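Local coordinates for sensor protein CzcS (Pseudomonas aeruginosa, PDB 5GPO), which probably senses zinc through its periplasmic sensor domain, the part modelled here, and relays the signal as the histidine kinase of a two-component system, at residues E18-R21 and H22-E25. Numbering follows the deposited sequence. Where two conformers were deposited one is given.
Sequences EQIR and HSLE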
ATOM      1  N   GLU B  18      -6.592  12.635  -2.566  1.00 17.56           N
ATOM      2  CA  GLU B  18      -6.564  13.356  -3.832  1.00 24.25           C
ATOM      3  C   GLU B  18      -5.812  12.573  -4.892  1.00 22.61           C
ATOM      4  O   GLU B  18      -6.142  12.660  -6.085  1.00 16.59           O
ATOM      5  CB  GLU B  18      -5.964  14.751  -3.623  1.00 24.66           C
ATOM      6  CG  GLU B  18      -6.896  15.645  -2.792  1.00 30.22           C
ATOM      7  CD  GLU B  18      -8.350  15.667  -3.320  1.00 30.95           C
ATOM      8  OE1 GLU B  18      -9.306  15.626  -2.505  1.00 38.52           O
ATOM      9  OE2 GLU B  18      -8.536  15.718  -4.556  1.00 42.55           O
ATOM     10  N   GLN B  19      -4.824  11.778  -4.472  1.00 19.41           N
ATOM     11  CA  GLN B  19      -4.165  10.866  -5.398  1.00 19.94           C
ATOM     12  C   GLN B  19      -5.145   9.813  -5.907  1.00 21.33           C
ATOM     13  O   GLN B  19      -5.139   9.470  -7.094  1.00 20.37           O
ATOM     14  CB  GLN B  19      -2.954  10.221  -4.706  1.00 19.97           C
ATOM     15  CG  GLN B  19      -1.734  11.165  -4.592  1.00 25.69           C
ATOM     16  CD  GLN B  19      -0.786  10.831  -3.437  1.00 27.28           C
ATOM     17  OE1 GLN B  19      -1.098  10.020  -2.556  1.00 23.56           O
ATOM     18  NE2 GLN B  19       0.386  11.452  -3.450  1.00 23.32           N
ATOM     19  N   ILE B  20      -5.995   9.284  -5.017  1.00 18.13           N
ATOM     20  CA  ILE B  20      -7.030   8.343  -5.437  1.00 16.49           C
ATOM     21  C   ILE B  20      -8.000   9.003  -6.408  1.00 17.30           C
ATOM     22  O   ILE B  20      -8.415   8.392  -7.400  1.00 18.30           O
ATOM     23  CB  ILE B  20      -7.765   7.767  -4.213  1.00 15.89           C
ATOM     24  CG1 ILE B  20      -6.802   6.908  -3.398  1.00 16.38           C
ATOM     25  CG2 ILE B  20      -8.945   6.927  -4.669  1.00 17.93           C
ATOM     26  CD1 ILE B  20      -7.308   6.561  -2.023  1.00 25.05           C
ATOM     27  N   ARG B  21      -8.404  10.248  -6.129  1.00 18.84           N
ATOM     28  CA  ARG B  21      -9.282  10.959  -7.060  1.00 21.29           C
ATOM     29  C   ARG B  21      -8.617  11.137  -8.421  1.00 22.17           C
ATOM     30  O   ARG B  21      -9.279  11.035  -9.462  1.00 21.75           O
ATOM     31  CB  ARG B  21      -9.694  12.319  -6.479  1.00 17.37           C
ATOM     32  CG  ARG B  21     -10.604  13.138  -7.403  1.00 22.74           C
ATOM     33  CD  ARG B  21     -10.962  14.519  -6.821  1.00 24.71           C
ATOM     34  NE  ARG B  21     -11.676  14.446  -5.547  1.00 22.32           N
ATOM     35  CZ  ARG B  21     -12.998  14.284  -5.417  1.00 27.13           C
ATOM     36  NH1 ARG B  21     -13.539  14.234  -4.215  1.00 22.53           N
ATOM     37  NH2 ARG B  21     -13.786  14.142  -6.482  1.00 22.78           N
ATOM     38  N   HIS B  22      -7.305  11.404  -8.442  1.00 16.00           N
ATOM     39  CA  HIS B  22      -6.628  11.527  -9.726  1.00 26.98           C
ATOM     40  C   HIS B  22      -6.750  10.236 -10.515  1.00 21.48           C
ATOM     41  O   HIS B  22      -7.070  10.255 -11.707  1.00 19.56           O
ATOM     42  CB  HIS B  22      -5.153  11.886  -9.542  1.00 19.77           C
ATOM     43  CG  HIS B  22      -4.395  11.963 -10.830  1.00 23.26           C
ATOM     44  ND1 HIS B  22      -4.487  13.036 -11.693  1.00 22.60           N
ATOM     45  CD2 HIS B  22      -3.526  11.094 -11.401  1.00 33.50           C
ATOM     46  CE1 HIS B  22      -3.713  12.818 -12.743  1.00 31.32           C
ATOM     47  NE2 HIS B  22      -3.116  11.650 -12.589  1.00 30.28           N
ATOM     48  N   SER B  23      -6.575   9.094  -9.835  1.00 24.13           N
ATOM     49  CA  SER B  23      -6.633   7.813 -10.529  0.60 22.48           C
ATOM     50  C   SER B  23      -8.021   7.520 -11.085  1.00 24.90           C
ATOM     51  O   SER B  23      -8.140   6.825 -12.098  1.00 23.73           O
ATOM     52  CB  SER B  23      -6.165   6.688  -9.600  0.60 22.17           C
ATOM     53  OG  SER B  23      -6.996   6.553  -8.463  0.60 22.60           O
ATOM     54  N   LEU B  24      -9.078   8.053 -10.460  1.00 19.44           N
ATOM     55  CA  LEU B  24     -10.435   7.784 -10.927  1.00 21.79           C
ATOM     56  C   LEU B  24     -10.888   8.774 -11.989  1.00 28.08           C
ATOM     57  O   LEU B  24     -11.555   8.390 -12.957  1.00 24.57           O
ATOM     58  CB  LEU B  24     -11.423   7.835  -9.757  1.00 26.59           C
ATOM     59  CG  LEU B  24     -11.702   6.589  -8.911  1.00 33.54           C
ATOM     60  CD1 LEU B  24     -12.687   6.920  -7.810  1.00 31.31           C
ATOM     61  CD2 LEU B  24     -12.240   5.445  -9.766  1.00 37.52           C
ATOM     62  N   GLU B  25     -10.550  10.050 -11.821  1.00 24.79           N
ATOM     63  CA  GLU B  25     -11.145  11.099 -12.625  1.00 20.74           C
ATOM     64  C   GLU B  25     -10.199  11.709 -13.656  1.00 21.22           C
ATOM     65  O   GLU B  25     -10.671  12.343 -14.604  1.00 25.58           O
ATOM     66  CB  GLU B  25     -11.709  12.182 -11.694  1.00 20.57           C
ATOM     67  CG  GLU B  25     -12.711  11.599 -10.697  1.00 25.19           C
ATOM     68  CD  GLU B  25     -13.366  12.623  -9.780  1.00 30.99           C
ATOM     69  OE1 GLU B  25     -13.009  13.813  -9.826  1.00 25.29           O
ATOM     70  OE2 GLU B  25     -14.247  12.222  -8.997  1.00 36.14           O
TER
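Arg21 and Glu25, one turn apart, meet through their charged ends: NH2 of Arg21 lies 3.2 Å from OE2 of Glu25 in a salt bridge. A weak hydrogen bond of 3.4 Å joins Arg21 NH2 to Glu25 OE1, which sits in plane at the guanidinium edge. Guanidinium and carboxylate planes are 73° apart, so the two groups do not pair flat. The arginine chain leaves its CA extended and then bends at chi3 (-60°), which brings NE of Arg21 to 3.5 Å from Glu18 OE2, a second and longer salt bridge. Both ends also have partners on the second subunit: Arg21 NH1 donates to Ser111 O, and Glu25 OE2 accepts from Arg113 N.

Along the backbone, Ile20 O accepts from Leu24 N at 3.1 Å; in the conformer given, Ser23 OG also reaches Ile20 O, 2.6 Å away, from the same face of the carbonyl plane. Glu18 O and Arg21 O take the amides of His22 and Glu25. Gln19 O serves twice, bonded by Ser23 N at 3.1 Å and by Gln44 NE2 of helix 34-47, while ND1 of His22 is hydrogen-bonded to OD2 of Asp26. Ile20, Ser23 and Leu24 rest on Leu41 of helix 34-47. A salt-bridge network spaced i to i+3 and i+4 thus runs along the flank of the last turns of helix 7-25 that faces the second subunit of the sensor-domain dimer.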